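Local coordinates for protein putative hydrolase (PDB 3LLC) that probably hydrolyses thioester and ester bonds, removing fatty acyl groups from acylated proteins, as a member of the alpha/beta hydrolase family, at residues A146-S151 against R197-M202; Q213-P218 against L239-D244. All blocks are in the same frame, centred on the assembly; numbering follows the deposited sequence.

How the interactions relate
Both contacts lie toward the C-terminal half of one alpha/beta hydrolase fold and differ in burial and chemistry. Interaction 1 is mostly buried and joins two non-strand pieces: the turn leading into helix 149-154 and the loop between helix 187-195 and strand 209-214. There a side-chain carboxylate grips backbone N-H groups. Interaction 2, nearer the surface, pairs strand 209-214 with the edge strand 237-242, and main-chain bonds carry it. The centres of interactions 1 and 2 are about 20 Å apart and the nearest atoms of interactions 1 and 2 about 7 Å apart, without touching. The putative Ser-His-Asp triad relates them: Asp217 belongs to interaction 2, while Pro147 of interaction 1 lies near the triad without touching it.

Interaction 1 of 2, residues A146-S151 against R197-M202; sequences APDFTS and RVMAGM. With EDO (1,2-ethanediol), chain C; EDO (1,2-ethanediol), chain D.
At the turn before helix 149-154 of this alpha/beta hydrolase fold, near the putative Ser-His-Asp triad, the Asp148 carboxylate accepts two backbone N-H groups from the loop of Val198 and Met199. Asp148 lies in a type II beta turn from Ala146 to Phe149 and at the N-cap position, yet its carboxylate makes no capping bond. Its CG stands anti to the carbonyl carbon, beside the backbone N (chi1 -53°), from where each oxygen takes one of two successive N-H groups: Val198 N donates to Asp148 OD1 at 2.8 Å, nearly straight at 168°, and Met199 N to the syn lone pair of Asp148 OD2, also at 2.8 Å. This two-pronged grip fixes the rotation of the carboxylate. Arg197 NE stays 4.3 Å from Asp148 OD2, beyond a salt bridge, with the two planes nearly perpendicular (89°); Asp152 forms the salt bridge with Arg197 NH2. Ser151 OG lies over one guanidinium face, offset toward the rim, without a hydrogen bond to Arg197 NE. Apolar contacts add to this, with Pro147 CB 3.8 Å from Val198 CG2 and Pro147 CG 3.9 Å from the selenomethionine methyl, Met199 CE. One water links the two charges, donating to Asp148 OD2 at 2.7 Å and accepting from Arg197 NE at 3.0 Å.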
ATOM      1  N   ALA A 146       4.003  -1.940   6.297  1.00 22.12           N
ATOM      2  CA  ALA A 146       5.466  -1.851   6.365  1.00 21.72           C
ATOM      3  C   ALA A 146       5.974  -0.409   6.243  1.00 24.28           C
ATOM      4  O   ALA A 146       6.896  -0.115   5.454  1.00 22.61           O
ATOM      5  CB  ALA A 146       6.108  -2.769   5.246  1.00 22.09           C
ATOM      6  N   PRO A 147       5.441   0.508   7.085  1.00 22.06           N
ATOM      7  CA  PRO A 147       6.010   1.874   7.071  1.00 22.92           C
ATOM      8  C   PRO A 147       7.492   1.871   7.397  1.00 20.83           C
ATOM      9  O   PRO A 147       7.935   1.119   8.260  1.00 21.63           O
ATOM     10  CB  PRO A 147       5.211   2.598   8.196  1.00 23.56           C
ATOM     11  CG  PRO A 147       4.764   1.480   9.126  1.00 21.41           C
ATOM     12  CD  PRO A 147       4.450   0.325   8.149  1.00 23.99           C
ATOM     13  N   ASP A 148       8.253   2.758   6.737  1.00 21.01           N
ATOM     14  CA  ASP A 148       9.659   2.996   7.033  1.00 18.63           C
ATOM     15  C   ASP A 148      10.478   1.697   6.989  1.00 19.62           C
ATOM     16  O   ASP A 148      11.460   1.571   7.711  1.00 18.34           O
ATOM     17  CB  ASP A 148       9.835   3.665   8.397  1.00 18.17           C
ATOM     18  CG  ASP A 148       8.970   4.947   8.543  1.00 21.29           C
ATOM     19  OD1 ASP A 148       8.464   5.425   7.482  1.00 20.36           O
ATOM     20  OD2 ASP A 148       8.842   5.446   9.698  1.00 22.58           O
ATOM     21  N   PHE A 149      10.100   0.772   6.104  1.00 21.63           N
ATOM     22  CA  PHE A 149      10.797  -0.522   6.085  1.00 21.12           C
ATOM     23  C   PHE A 149      12.276  -0.393   5.731  1.00 19.07           C
ATOM     24  O   PHE A 149      13.116  -1.177   6.220  1.00 18.84           O
ATOM     25  CB  PHE A 149      10.042  -1.608   5.257  1.00 22.58           C
ATOM     26  CG  PHE A 149      10.162  -1.495   3.754  1.00 20.61           C
ATOM     27  CD1 PHE A 149      11.318  -1.839   3.087  1.00 22.50           C
ATOM     28  CD2 PHE A 149       9.043  -1.139   2.985  1.00 24.67           C
ATOM     29  CE1 PHE A 149      11.375  -1.767   1.691  1.00 22.40           C
ATOM     30  CE2 PHE A 149       9.116  -1.068   1.594  1.00 26.18           C
ATOM     31  CZ  PHE A 149      10.259  -1.384   0.964  1.00 23.97           C
ATOM     32  N   THR A 150      12.631   0.578   4.881  1.00 20.36           N
ATOM     33  CA  THR A 150      14.033   0.730   4.456  1.00 21.12           C
ATOM     34  C   THR A 150      14.931   1.095   5.637  1.00 20.65           C
ATOM     35  O   THR A 150      15.977   0.489   5.824  1.00 18.21           O
ATOM     36  CB  THR A 150      14.192   1.753   3.291  1.00 22.42           C
ATOM     37  OG1 THR A 150      13.703   3.038   3.722  1.00 21.49           O
ATOM     38  CG2 THR A 150      13.420   1.286   2.044  1.00 19.17           C
ATOM     39  N   SER A 151      14.511   2.051   6.479  1.00 17.67           N
ATOM     40  CA  SER A 151      15.326   2.486   7.580  1.00 18.83           C
ATOM     41  C   SER A 151      15.175   1.592   8.830  1.00 17.66           C
ATOM     42  O   SER A 151      16.140   1.439   9.614  1.00 18.56           O
ATOM     43  CB  SER A 151      15.015   3.958   7.968  1.00 22.50           C
ATOM     44  OG  SER A 151      13.654   4.126   8.316  1.00 21.24           O
ATOM     45  N   ARG A 197       9.905   8.914   5.406  1.00 18.65           N
ATOM     46  CA  ARG A 197       9.801   8.315   6.722  1.00 19.11           C
ATOM     47  C   ARG A 197       8.600   8.942   7.454  1.00 21.20           C
ATOM     48  O   ARG A 197       8.517  10.182   7.562  1.00 21.23           O
ATOM     49  CB  ARG A 197      11.097   8.530   7.512  1.00 18.09           C
ATOM     50  CG  ARG A 197      11.246   7.663   8.769  1.00 17.21           C
ATOM     51  CD  ARG A 197      12.615   7.876   9.429  1.00 20.05           C
ATOM     52  NE  ARG A 197      12.926   6.778  10.349  1.00 18.07           N
ATOM     53  CZ  ARG A 197      14.124   6.533  10.868  1.00 16.94           C
ATOM     54  NH1 ARG A 197      15.159   7.320  10.613  1.00 17.34           N
ATOM     55  NH2 ARG A 197      14.281   5.471  11.667  1.00 20.97           N
ATOM     56  N   VAL A 198       7.697   8.106   7.927  1.00 20.82           N
ATOM     57  CA  VAL A 198       6.450   8.572   8.605  1.00 21.45           C
ATOM     58  C   VAL A 198       6.425   8.441  10.126  1.00 24.35           C
ATOM     59  O   VAL A 198       5.666   9.185  10.794  1.00 22.59           O
ATOM     60  CB  VAL A 198       5.159   7.943   7.972  1.00 22.01           C
ATOM     61  CG1 VAL A 198       5.020   8.342   6.511  1.00 20.74           C
ATOM     62  CG2 VAL A 198       5.087   6.399   8.127  1.00 19.96           C
HETATM   63  N   MSE A 199       7.244   7.536  10.708  1.00 21.97           N
HETATM   64  CA  MSE A 199       7.239   7.306  12.156  1.00 22.78           C
HETATM   65  C   MSE A 199       8.340   8.034  12.945  1.00 20.89           C
HETATM   66  O   MSE A 199       8.600   7.686  14.091  1.00 21.89           O
HETATM   67  CB  MSE A 199       7.226   5.788  12.468  1.00 23.71           C
HETATM   68  CG  MSE A 199       5.995   5.069  11.896  1.00 21.96           C
HETATM   69 SE   MSE A 199       5.839   3.202  12.540  0.75 22.11          SE
HETATM   70  CE  MSE A 199       7.497   2.582  11.694  1.00 22.36           C
ATOM     71  N   ALA A 200       8.984   9.042  12.359  1.00 20.06           N
ATOM     72  CA  ALA A 200       9.897   9.884  13.130  1.00 19.88           C
ATOM     73  C   ALA A 200       9.094  10.900  13.993  1.00 21.86           C
ATOM     74  O   ALA A 200       9.642  11.519  14.889  1.00 21.83           O
ATOM     75  CB  ALA A 200      10.954  10.620  12.242  1.00 17.35           C
ATOM     76  N   GLY A 201       7.797  11.049  13.708  1.00 21.12           N
ATOM     77  CA  GLY A 201       6.886  11.822  14.587  1.00 22.21           C
ATOM     78  C   GLY A 201       5.479  11.245  14.583  1.00 22.48           C
ATOM     79  O   GLY A 201       5.292  10.122  14.182  1.00 22.20           O
HETATM   80  N   MSE A 202       4.498  12.010  15.085  1.00 21.06           N
HETATM   81  CA  MSE A 202       3.095  11.549  15.153  1.00 21.32           C
HETATM   82  C   MSE A 202       2.380  11.731  13.820  1.00 22.43           C
HETATM   83  O   MSE A 202       2.614  12.705  13.107  1.00 21.40           O
HETATM   84  CB  MSE A 202       2.346  12.307  16.281  1.00 20.55           C
HETATM   85  CG  MSE A 202       2.984  12.178  17.651  1.00 25.22           C
HETATM   86 SE   MSE A 202       2.957  10.279  18.225  0.75 26.02          SE
HETATM   87  CE  MSE A 202       0.980  10.006  18.151  1.00 31.18           C
TER
HETATM   88  C1  EDO C 271       5.392  13.353  11.003  1.00 48.61           C
HETATM   89  O1  EDO C 271       6.653  12.818  11.399  1.00 45.03           O
HETATM   90  C2  EDO C 271       4.443  12.186  10.860  1.00 42.38           C
HETATM   91  O2  EDO C 271       4.797  11.507   9.682  1.00 35.44           O
HETATM   92  C1  EDO D 272       7.667  12.514   4.976  1.00 59.43           C
HETATM   93  O1  EDO D 272       7.576  13.413   3.848  1.00 60.96           O
HETATM   94  C2  EDO D 272       6.292  12.206   5.544  1.00 52.06           C
HETATM   95  O2  EDO D 272       6.209  12.554   6.925  1.00 56.39           O
HETATM   96  O   HOH W   1      10.782   5.104  11.502  1.00 18.70           O

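Interaction 2 of 2, residues Q213-P218 against L239-D244; sequences QGMADP and LTLVRD
Gln213 and Gly214 pair in parallel with Leu241 and Val242, and three backbone hydrogen bonds define the pairing. Gln213 uses both its main-chain groups: its N donates to Thr240 O at 3.0 Å, and its O accepts from Val242 N at 2.9 Å. One residue pair on, Met215 N donates to Val242 O, also at 2.9 Å, with the donor tilted 34° from the carbonyl plane. Two carbonyls take a CA-H contact as well: Leu241 CA lies 3.3 Å from Gln213 O, and Gly214 CA 3.4 Å from Val242 O.

These bonds join the two strands of a beta-alpha-beta unit, strand 209-214, helix 222-230 and strand 237-242, whose last strand forms an edge of the main sheet. Beyond the paired residues the chains stay close, and the backbone of Ala216 bonds to Gly245.

Apolar contacts gather around two side chains. On the face shared by Gln213 and Leu241, Leu241 CD2 sits 3.9 Å from Gln213 CG, the two side chains crossing obliquely. The selenomethionine side chain of Met215 crosses Leu241 at about a right angle, its SE 4.1 Å from Leu241 CB, and its SE also approaches the backbone of Arg243.

The polar end of Gln213 turns back to its own segment. Gln213 CG is anti to the backbone N (chi1 172°) and the chain bends at chi2 (74°), leading the amide away from strand 237-242. Its NE2 donates to Gly214 O at 3.0 Å, on a lone pair in the carbonyl plane, and only weakly to Asp217 OD2. The same OD2 bonds to His247 ND1, consistent with Asp217 being the acid of a Ser-His-Asp triad, while Asp217 OD1 accepts from the backbone N atoms of Asp219 and Val220.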
ATOM      1  N   GLN A 213      -2.559  -7.964  11.545  1.00 19.95           N
ATOM      2  CA  GLN A 213      -1.138  -8.333  11.602  1.00 19.01           C
ATOM      3  C   GLN A 213      -0.961  -9.737  12.195  1.00 18.64           C
ATOM      4  O   GLN A 213      -1.502 -10.089  13.280  1.00 16.77           O
ATOM      5  CB  GLN A 213      -0.379  -7.293  12.449  1.00 19.38           C
ATOM      6  CG  GLN A 213       1.069  -7.628  12.762  1.00 20.19           C
ATOM      7  CD  GLN A 213       1.995  -7.457  11.561  1.00 23.51           C
ATOM      8  OE1 GLN A 213       1.985  -6.419  10.869  1.00 22.79           O
ATOM      9  NE2 GLN A 213       2.830  -8.472  11.328  1.00 18.87           N
ATOM     10  N   GLY A 214      -0.182 -10.558  11.492  1.00 17.88           N
ATOM     11  CA  GLY A 214       0.144 -11.884  11.985  1.00 16.43           C
ATOM     12  C   GLY A 214       1.333 -11.883  12.935  1.00 15.92           C
ATOM     13  O   GLY A 214       2.282 -11.100  12.756  1.00 20.00           O
HETATM   14  N   MSE A 215       1.307 -12.761  13.933  1.00 16.95           N
HETATM   15  CA  MSE A 215       2.428 -12.869  14.876  1.00 17.23           C
HETATM   16  C   MSE A 215       3.463 -13.944  14.430  1.00 19.89           C
HETATM   17  O   MSE A 215       4.450 -14.161  15.101  1.00 20.23           O
HETATM   18  CB  MSE A 215       1.933 -13.110  16.308  1.00 19.01           C
HETATM   19  CG  MSE A 215       0.920 -12.035  16.811  1.00 17.52           C
HETATM   20 SE   MSE A 215       0.308 -12.342  18.575  0.75 16.69          SE
HETATM   21  CE  MSE A 215       1.851 -11.804  19.584  1.00 24.34           C
ATOM     22  N   ALA A 216       3.172 -14.650  13.345  1.00 18.74           N
ATOM     23  CA  ALA A 216       4.150 -15.571  12.723  1.00 18.76           C
ATOM     24  C   ALA A 216       4.654 -15.017  11.370  1.00 20.15           C
ATOM     25  O   ALA A 216       4.958 -15.763  10.431  1.00 18.99           O
ATOM     26  CB  ALA A 216       3.520 -16.975  12.558  1.00 16.84           C
ATOM     27  N   ASP A 217       4.711 -13.702  11.263  1.00 18.43           N
ATOM     28  CA  ASP A 217       5.137 -12.979  10.042  1.00 18.08           C
ATOM     29  C   ASP A 217       6.668 -12.827  10.086  1.00 19.21           C
ATOM     30  O   ASP A 217       7.198 -12.143  10.974  1.00 19.82           O
ATOM     31  CB  ASP A 217       4.405 -11.611  10.020  1.00 19.02           C
ATOM     32  CG  ASP A 217       4.673 -10.804   8.762  1.00 21.67           C
ATOM     33  OD1 ASP A 217       5.771 -10.970   8.158  1.00 21.53           O
ATOM     34  OD2 ASP A 217       3.827  -9.947   8.389  1.00 21.78           O
ATOM     35  N   PRO A 218       7.414 -13.543   9.185  1.00 19.41           N
ATOM     36  CA  PRO A 218       8.865 -13.450   9.201  1.00 19.99           C
ATOM     37  C   PRO A 218       9.451 -12.224   8.466  1.00 23.26           C
ATOM     38  O   PRO A 218      10.656 -12.037   8.528  1.00 22.67           O
ATOM     39  CB  PRO A 218       9.311 -14.762   8.493  1.00 19.72           C
ATOM     40  CG  PRO A 218       8.241 -14.932   7.452  1.00 22.03           C
ATOM     41  CD  PRO A 218       6.947 -14.358   8.049  1.00 21.01           C
ATOM     42  N   LEU A 239      -6.126  -2.585  16.525  1.00 17.64           N
ATOM     43  CA  LEU A 239      -5.066  -3.513  16.015  1.00 16.98           C
ATOM     44  C   LEU A 239      -5.516  -4.970  16.319  1.00 17.77           C
ATOM     45  O   LEU A 239      -5.754  -5.313  17.465  1.00 18.81           O
ATOM     46  CB  LEU A 239      -3.712  -3.195  16.673  1.00 17.18           C
ATOM     47  CG  LEU A 239      -2.587  -4.271  16.505  1.00 19.43           C
ATOM     48  CD1 LEU A 239      -2.259  -4.514  15.009  1.00 18.92           C
ATOM     49  CD2 LEU A 239      -1.374  -3.959  17.327  1.00 20.05           C
ATOM     50  N   THR A 240      -5.671  -5.789  15.273  1.00 18.13           N
ATOM     51  CA  THR A 240      -6.058  -7.165  15.416  1.00 17.05           C
ATOM     52  C   THR A 240      -4.778  -7.991  15.148  1.00 20.72           C
ATOM     53  O   THR A 240      -4.278  -8.008  14.004  1.00 20.40           O
ATOM     54  CB  THR A 240      -7.167  -7.552  14.434  1.00 20.38           C
ATOM     55  OG1 THR A 240      -8.360  -6.759  14.674  1.00 22.23           O
ATOM     56  CG2 THR A 240      -7.549  -9.111  14.602  1.00 17.51           C
ATOM     57  N   LEU A 241      -4.307  -8.685  16.186  1.00 19.23           N
ATOM     58  CA  LEU A 241      -3.125  -9.563  16.126  1.00 18.21           C
ATOM     59  C   LEU A 241      -3.606 -11.033  16.029  1.00 16.42           C
ATOM     60  O   LEU A 241      -4.400 -11.512  16.840  1.00 17.12           O
ATOM     61  CB  LEU A 241      -2.246  -9.383  17.355  1.00 18.40           C
ATOM     62  CG  LEU A 241      -1.400  -8.098  17.432  1.00 19.40           C
ATOM     63  CD1 LEU A 241      -0.904  -7.814  18.896  1.00 19.87           C
ATOM     64  CD2 LEU A 241      -0.212  -8.073  16.411  1.00 19.95           C
ATOM     65  N   VAL A 242      -3.147 -11.718  14.989  1.00 17.43           N
ATOM     66  CA  VAL A 242      -3.569 -13.082  14.707  1.00 16.21           C
ATOM     67  C   VAL A 242      -2.326 -13.980  15.009  1.00 17.16           C
ATOM     68  O   VAL A 242      -1.338 -13.903  14.262  1.00 18.33           O
ATOM     69  CB  VAL A 242      -4.009 -13.197  13.241  1.00 18.32           C
ATOM     70  CG1 VAL A 242      -4.471 -14.653  12.933  1.00 16.27           C
ATOM     71  CG2 VAL A 242      -5.143 -12.178  12.905  1.00 21.41           C
ATOM     72  N   ARG A 243      -2.398 -14.796  16.046  1.00 14.03           N
ATOM     73  CA  ARG A 243      -1.228 -15.506  16.586  1.00 14.94           C
ATOM     74  C   ARG A 243      -0.478 -16.320  15.493  1.00 18.65           C
ATOM     75  O   ARG A 243       0.750 -16.236  15.418  1.00 19.16           O
ATOM     76  CB  ARG A 243      -1.592 -16.422  17.712  1.00 15.50           C
ATOM     77  CG  ARG A 243      -0.468 -17.308  18.263  1.00 19.37           C
ATOM     78  CD  ARG A 243       0.692 -16.540  18.772  1.00 20.22           C
ATOM     79  NE  ARG A 243       1.766 -17.442  19.228  1.00 28.70           N
ATOM     80  CZ  ARG A 243       2.799 -17.843  18.475  1.00 25.01           C
ATOM     81  NH1 ARG A 243       2.941 -17.442  17.184  1.00 27.06           N
ATOM     82  NH2 ARG A 243       3.693 -18.658  19.015  1.00 30.52           N
ATOM     83  N   ASP A 244      -1.218 -17.080  14.691  1.00 18.77           N
ATOM     84  CA  ASP A 244      -0.612 -17.971  13.669  1.00 19.58           C
ATOM     85  C   ASP A 244      -0.592 -17.399  12.251  1.00 20.42           C
ATOM     86  O   ASP A 244      -0.258 -18.107  11.294  1.00 17.07           O
ATOM     87  CB  ASP A 244      -1.240 -19.380  13.697  1.00 18.24           C
ATOM     88  CG  ASP A 244      -2.734 -19.415  13.307  1.00 18.54           C
ATOM     89  OD1 ASP A 244      -3.269 -18.400  12.839  1.00 19.69           O
ATOM     90  OD2 ASP A 244      -3.379 -20.470  13.527  1.00 24.87           O
TER